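Long-range contact in tumour necrosis factor receptor (PDB 3ON9), which probably blunts host immune defence by binding tumour necrosis factor and chemokines outside the cell, the chain here being its chemokine-binding SECRET domain: residues F6-K20 against E37-F51. Residues are numbered along the deposited sequence; the frame is centred on the assembly and turned at random.
Sequences FNSIDVEINMYPVNK and ELTITLTHEDCTPVF
Phe-6 opens the contact by laying ring atom CE1 4.1 Å from CG of Pro-49, the two side chains crossing at about a right angle. The proline also packs on the backbone of Asn-7, at a classic beta bulge where Asn-7 and Ser-8 both face Ala-130. Ile-9 then sends its branches to different partners: CG2, set anti to the backbone N, meets CZ of Phe-51 at 3.8 Å, while CD1 lies against CB of Cys-47, which is disulfide-bonded to Cys-81. Val-11 CG2 approaches the same phenyl ring at CE1; Leu-42 CD2 sits over the centre of one face, 3.7 Å above the plane. Further along, Ile-13 and Ile-40 reach tip to tip, Ile-13 CD1 to Ile-40 CG2 at 3.9 Å. Met-15, bent at its last torsion, brings CE within 3.8 Å of Ile-40 CD1 and SD beside Leu-38. Past the cis peptide before Pro-17, the Val-18 side chain crosses that of Leu-38 at about a right angle, Val-18 CG1 touching Leu-38 CD1. Glu-37, extended beyond CG, then takes two bonds through syn lone pairs: Asn-19 N to OE2 (2.7 Å, 171°) and Asn-19 ND2 to OE1 (3.0 Å), with a weak third from Lys-20 N to OE2. Strands 8-16 and 38-45 thus face each other across a beta-sandwich, their axes 10.2 Å apart, joined by apolar side chains; beyond the strands, two Asn-19 donors grip both carboxylate oxygens and fix how the Glu-37 head group is turned.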
loop_
_atom_site.group_PDB
_atom_site.type_symbol
_atom_site.label_atom_id
_atom_site.label_comp_id
_atom_site.label_asym_id
_atom_site.label_seq_id
_atom_site.Cartn_x
_atom_site.Cartn_y
_atom_site.Cartn_z
ATOM N N PHE A 6 -15.145 7.129 -5.170
ATOM C CA PHE A 6 -14.173 6.155 -5.667
ATOM C C PHE A 6 -14.724 4.732 -5.604
ATOM O O PHE A 6 -15.508 4.404 -4.709
ATOM C CB PHE A 6 -12.828 6.277 -4.934
ATOM C CG PHE A 6 -12.882 5.952 -3.453
ATOM C CD1 PHE A 6 -12.748 4.644 -3.008
ATOM C CD2 PHE A 6 -13.018 6.964 -2.512
ATOM C CE1 PHE A 6 -12.778 4.339 -1.643
ATOM C CE2 PHE A 6 -13.050 6.668 -1.155
ATOM C CZ PHE A 6 -12.919 5.353 -0.722
ATOM N N ASN A 7 -14.348 3.909 -6.577
ATOM C CA ASN A 7 -14.693 2.491 -6.561
ATOM C C ASN A 7 -13.449 1.613 -6.610
ATOM O O ASN A 7 -13.548 0.404 -6.767
ATOM C CB ASN A 7 -15.654 2.117 -7.708
ATOM C CG ASN A 7 -15.144 2.543 -9.073
ATOM O OD1 ASN A 7 -14.080 3.128 -9.189
ATOM N ND2 ASN A 7 -15.910 2.244 -10.115
ATOM N N SER A 8 -12.283 2.243 -6.482
ATOM C CA SER A 8 -11.016 1.533 -6.615
ATOM C C SER A 8 -10.012 2.064 -5.604
ATOM O O SER A 8 -9.860 3.274 -5.472
ATOM C CB SER A 8 -10.450 1.758 -8.022
ATOM O OG SER A 8 -9.148 1.211 -8.148
ATOM N N ILE A 9 -9.332 1.165 -4.892
ATOM C CA ILE A 9 -8.229 1.559 -4.018
ATOM C C ILE A 9 -7.006 0.740 -4.391
ATOM O O ILE A 9 -7.083 -0.485 -4.530
ATOM C CB ILE A 9 -8.515 1.343 -2.505
ATOM C CG1 ILE A 9 -9.891 1.874 -2.114
ATOM C CG2 ILE A 9 -7.451 2.050 -1.661
ATOM C CD1 ILE A 9 -10.249 1.617 -0.644
ATOM N N ASP A 10 -5.886 1.440 -4.544
ATOM C CA ASP A 10 -4.609 0.864 -4.915
ATOM C C ASP A 10 -3.639 1.276 -3.821
ATOM O O ASP A 10 -3.573 2.447 -3.455
ATOM C CB ASP A 10 -4.193 1.425 -6.287
ATOM C CG ASP A 10 -2.699 1.336 -6.542
ATOM O OD1 ASP A 10 -2.249 0.283 -7.031
ATOM O OD2 ASP A 10 -1.993 2.336 -6.273
ATOM N N VAL A 11 -2.938 0.303 -3.249
ATOM C CA VAL A 11 -1.913 0.579 -2.261
ATOM C C VAL A 11 -0.610 -0.003 -2.787
ATOM O O VAL A 11 -0.559 -1.174 -3.142
ATOM C CB VAL A 11 -2.272 -0.046 -0.889
ATOM C CG1 VAL A 11 -1.151 0.206 0.114
ATOM C CG2 VAL A 11 -3.586 0.526 -0.375
ATOM N N GLU A 12 0.427 0.829 -2.874
ATOM C CA GLU A 12 1.734 0.401 -3.355
ATOM C C GLU A 12 2.776 0.693 -2.306
ATOM O O GLU A 12 2.775 1.768 -1.708
ATOM C CB GLU A 12 2.129 1.157 -4.623
ATOM C CG GLU A 12 1.172 1.002 -5.774
ATOM C CD GLU A 12 1.339 2.111 -6.800
ATOM O OE1 GLU A 12 2.443 2.236 -7.382
ATOM O OE2 GLU A 12 0.366 2.862 -7.014
ATOM N N ILE A 13 3.678 -0.260 -2.103
ATOM C CA ILE A 13 4.789 -0.079 -1.184
ATOM C C ILE A 13 6.088 -0.481 -1.880
ATOM O O ILE A 13 6.276 -1.648 -2.239
ATOM C CB ILE A 13 4.600 -0.925 0.116
ATOM C CG1 ILE A 13 3.200 -0.724 0.729
ATOM C CG2 ILE A 13 5.669 -0.570 1.140
ATOM C CD1 ILE A 13 2.141 -1.753 0.280
ATOM N N ASN A 14 6.994 0.478 -2.076
ATOM C CA ASN A 14 8.265 0.183 -2.733
ATOM C C ASN A 14 9.390 0.310 -1.721
ATOM O O ASN A 14 9.376 1.219 -0.903
ATOM C CB ASN A 14 8.468 1.106 -3.941
ATOM C CG ASN A 14 7.372 0.934 -4.968
ATOM O OD1 ASN A 14 6.841 -0.167 -5.128
ATOM N ND2 ASN A 14 7.000 2.015 -5.645
ATOM N N MET A 15 10.330 -0.629 -1.739
ATOM C CA MET A 15 11.267 -0.771 -0.628
ATOM C C MET A 15 12.682 -1.093 -1.091
ATOM O O MET A 15 12.870 -1.848 -2.039
ATOM C CB MET A 15 10.793 -1.890 0.313
ATOM C CG MET A 15 9.396 -1.660 0.871
ATOM S SD MET A 15 8.866 -2.986 1.975
ATOM C CE MET A 15 8.553 -4.294 0.786
ATOM N N TYR A 16 13.669 -0.530 -0.405
ATOM C CA TYR A 16 15.063 -0.843 -0.676
ATOM C C TYR A 16 15.873 -0.648 0.596
ATOM O O TYR A 16 15.675 0.328 1.299
ATOM C CB TYR A 16 15.608 0.082 -1.771
ATOM C CG TYR A 16 16.970 -0.334 -2.265
ATOM C CD1 TYR A 16 17.102 -1.155 -3.376
ATOM C CD2 TYR A 16 18.118 0.066 -1.602
ATOM C CE1 TYR A 16 18.348 -1.564 -3.818
ATOM C CE2 TYR A 16 19.367 -0.333 -2.044
ATOM C CZ TYR A 16 19.469 -1.141 -3.150
ATOM O OH TYR A 16 20.710 -1.535 -3.586
ATOM N N PRO A 17 16.779 -1.589 0.909
ATOM C CA PRO A 17 17.024 -2.847 0.202
ATOM C C PRO A 17 16.251 -4.001 0.837
ATOM O O PRO A 17 16.027 -4.003 2.054
ATOM C CB PRO A 17 18.515 -3.103 0.449
ATOM C CG PRO A 17 18.820 -2.373 1.755
ATOM C CD PRO A 17 17.683 -1.424 2.064
ATOM N N VAL A 18 15.858 -4.974 0.024
ATOM C CA VAL A 18 15.308 -6.214 0.566
ATOM C C VAL A 18 16.277 -7.354 0.298
ATOM O O VAL A 18 17.027 -7.333 -0.689
ATOM C CB VAL A 18 13.893 -6.556 0.029
ATOM C CG1 VAL A 18 12.902 -5.461 0.422
ATOM C CG2 VAL A 18 13.895 -6.772 -1.480
ATOM N N ASN A 19 16.281 -8.331 1.200
ATOM C CA ASN A 19 17.180 -9.467 1.115
ATOM C C ASN A 19 16.458 -10.773 0.820
ATOM O O ASN A 19 17.102 -11.798 0.595
ATOM C CB ASN A 19 17.928 -9.628 2.431
ATOM C CG ASN A 19 18.752 -8.418 2.774
ATOM O OD1 ASN A 19 19.721 -8.103 2.083
ATOM N ND2 ASN A 19 18.376 -7.725 3.846
ATOM N N LYS A 20 15.129 -10.735 0.848
ATOM C CA LYS A 20 14.316 -11.933 0.661
ATOM C C LYS A 20 13.341 -11.745 -0.484
ATOM O O LYS A 20 12.789 -10.655 -0.667
ATOM C CB LYS A 20 13.519 -12.246 1.928
ATOM C CG LYS A 20 14.332 -12.334 3.207
ATOM C CD LYS A 20 15.384 -13.411 3.133
ATOM C CE LYS A 20 16.137 -13.494 4.448
ATOM N NZ LYS A 20 17.185 -14.545 4.403
ATOM N N GLU A 37 11.738 -10.975 6.896
ATOM C CA GLU A 37 12.400 -9.754 7.390
ATOM C C GLU A 37 11.496 -8.515 7.430
ATOM O O GLU A 37 11.819 -7.532 8.099
ATOM C CB GLU A 37 13.667 -9.447 6.580
ATOM C CG GLU A 37 13.358 -8.966 5.176
ATOM C CD GLU A 37 14.594 -8.653 4.351
ATOM O OE1 GLU A 37 15.724 -8.670 4.884
ATOM O OE2 GLU A 37 14.417 -8.398 3.149
ATOM N N LEU A 38 10.371 -8.562 6.718
ATOM C CA LEU A 38 9.469 -7.409 6.623
ATOM C C LEU A 38 8.026 -7.868 6.579
ATOM O O LEU A 38 7.711 -8.832 5.891
ATOM C CB LEU A 38 9.762 -6.605 5.342
ATOM C CG LEU A 38 10.927 -5.619 5.405
ATOM C CD1 LEU A 38 11.485 -5.341 4.007
ATOM C CD2 LEU A 38 10.506 -4.336 6.087
ATOM N N THR A 39 7.142 -7.176 7.299
ATOM C CA THR A 39 5.713 -7.466 7.193
ATOM C C THR A 39 4.989 -6.164 6.880
ATOM O O THR A 39 5.234 -5.137 7.515
ATOM C CB THR A 39 5.132 -8.052 8.486
ATOM O OG1 THR A 39 5.841 -9.252 8.830
ATOM C CG2 THR A 39 3.638 -8.389 8.301
ATOM N N ILE A 40 4.115 -6.218 5.884
ATOM C CA ILE A 40 3.271 -5.077 5.549
ATOM C C ILE A 40 1.838 -5.443 5.916
ATOM O O ILE A 40 1.300 -6.435 5.416
ATOM C CB ILE A 40 3.342 -4.729 4.061
ATOM C CG1 ILE A 40 4.798 -4.515 3.626
ATOM C CG2 ILE A 40 2.485 -3.488 3.772
ATOM C CD1 ILE A 40 4.982 -4.452 2.117
ATOM N N THR A 41 1.234 -4.637 6.787
ATOM C CA THR A 41 -0.116 -4.886 7.301
ATOM C C THR A 41 -1.051 -3.744 6.917
ATOM O O THR A 41 -0.800 -2.571 7.225
ATOM C CB THR A 41 -0.112 -5.056 8.838
ATOM O OG1 THR A 41 0.771 -6.126 9.195
ATOM C CG2 THR A 41 -1.521 -5.350 9.371
ATOM N N LEU A 42 -2.124 -4.103 6.221
ATOM C CA LEU A 42 -3.113 -3.157 5.738
ATOM C C LEU A 42 -4.491 -3.379 6.364
ATOM O O LEU A 42 -5.038 -4.476 6.297
ATOM C CB LEU A 42 -3.249 -3.303 4.222
ATOM C CG LEU A 42 -4.472 -2.641 3.584
ATOM C CD1 LEU A 42 -4.368 -1.120 3.582
ATOM C CD2 LEU A 42 -4.644 -3.178 2.177
ATOM N N THR A 43 -5.061 -2.334 6.943
ATOM C CA THR A 43 -6.487 -2.367 7.290
ATOM C C THR A 43 -7.274 -1.339 6.471
ATOM O O THR A 43 -6.711 -0.425 5.866
ATOM C CB THR A 43 -6.760 -2.192 8.799
ATOM O OG1 THR A 43 -6.361 -0.888 9.221
ATOM C CG2 THR A 43 -6.011 -3.245 9.618
ATOM N N HIS A 44 -8.586 -1.506 6.452
ATOM C CA HIS A 44 -9.424 -0.772 5.518
ATOM C C HIS A 44 -10.836 -0.654 6.061
ATOM O O HIS A 44 -11.811 -0.850 5.330
ATOM C CB HIS A 44 -9.432 -1.509 4.185
ATOM C CG HIS A 44 -9.734 -2.967 4.321
ATOM N ND1 HIS A 44 -8.756 -3.936 4.416
ATOM C CD2 HIS A 44 -10.919 -3.614 4.427
ATOM C CE1 HIS A 44 -9.328 -5.121 4.557
ATOM N NE2 HIS A 44 -10.640 -4.954 4.562
ATOM N N GLU A 45 -10.945 -0.325 7.346
ATOM C CA GLU A 45 -12.251 -0.237 8.001
ATOM C C GLU A 45 -13.144 0.814 7.351
ATOM O O GLU A 45 -12.714 1.939 7.104
ATOM C CB GLU A 45 -12.105 0.047 9.501
ATOM C CG GLU A 45 -13.451 0.124 10.229
ATOM C CD GLU A 45 -13.316 0.184 11.739
ATOM O OE1 GLU A 45 -12.176 0.223 12.232
ATOM O OE2 GLU A 45 -14.351 0.189 12.437
ATOM N N ASP A 46 -14.394 0.428 7.081
ATOM C CA ASP A 46 -15.411 1.309 6.500
ATOM C C ASP A 46 -15.134 1.689 5.040
ATOM O O ASP A 46 -15.789 2.585 4.490
ATOM C CB ASP A 46 -15.638 2.556 7.366
ATOM C CG ASP A 46 -16.279 2.227 8.699
ATOM O OD1 ASP A 46 -17.116 1.307 8.740
ATOM O OD2 ASP A 46 -15.948 2.876 9.709
ATOM N N CYS A 47 -14.179 1.002 4.414
ATOM C CA CYS A 47 -13.934 1.160 2.978
ATOM C C CYS A 47 -14.766 0.104 2.266
ATOM O O CYS A 47 -14.652 -1.072 2.568
ATOM C CB CYS A 47 -12.458 0.929 2.644
ATOM S SG CYS A 47 -11.331 1.961 3.588
ATOM N N THR A 48 -15.598 0.525 1.319
ATOM C CA THR A 48 -16.518 -0.410 0.677
ATOM C C THR A 48 -15.809 -1.328 -0.334
ATOM O O THR A 48 -16.014 -2.533 -0.320
ATOM C CB THR A 48 -17.711 0.311 -0.001
ATOM O OG1 THR A 48 -18.167 1.390 0.825
ATOM C CG2 THR A 48 -18.868 -0.674 -0.214
ATOM N N PRO A 49 -14.956 -0.766 -1.210
ATOM C CA PRO A 49 -14.301 -1.642 -2.194
ATOM C C PRO A 49 -13.462 -2.699 -1.496
ATOM O O PRO A 49 -12.687 -2.352 -0.598
ATOM C CB PRO A 49 -13.388 -0.680 -2.958
ATOM C CG PRO A 49 -14.100 0.667 -2.821
ATOM C CD PRO A 49 -14.619 0.656 -1.418
ATOM N N VAL A 50 -13.615 -3.960 -1.893
ATOM C CA VAL A 50 -12.945 -5.066 -1.189
ATOM C C VAL A 50 -11.570 -5.377 -1.781
ATOM O O VAL A 50 -11.383 -5.421 -3.001
ATOM C CB VAL A 50 -13.835 -6.334 -1.081
ATOM C CG1 VAL A 50 -15.144 -5.997 -0.371
ATOM C CG2 VAL A 50 -14.109 -6.926 -2.436
ATOM N N PHE A 51 -10.595 -5.565 -0.903
ATOM C CA PHE A 51 -9.263 -5.905 -1.369
ATOM C C PHE A 51 -9.226 -7.360 -1.813
ATOM O O PHE A 51 -9.644 -8.253 -1.069
ATOM C CB PHE A 51 -8.226 -5.608 -0.291
ATOM C CG PHE A 51 -7.893 -4.149 -0.184
ATOM C CD1 PHE A 51 -6.876 -3.603 -0.958
ATOM C CD2 PHE A 51 -8.627 -3.314 0.640
ATOM C CE1 PHE A 51 -6.575 -2.246 -0.882
ATOM C CE2 PHE A 51 -8.339 -1.957 0.725
ATOM C CZ PHE A 51 -7.315 -1.417 -0.047
#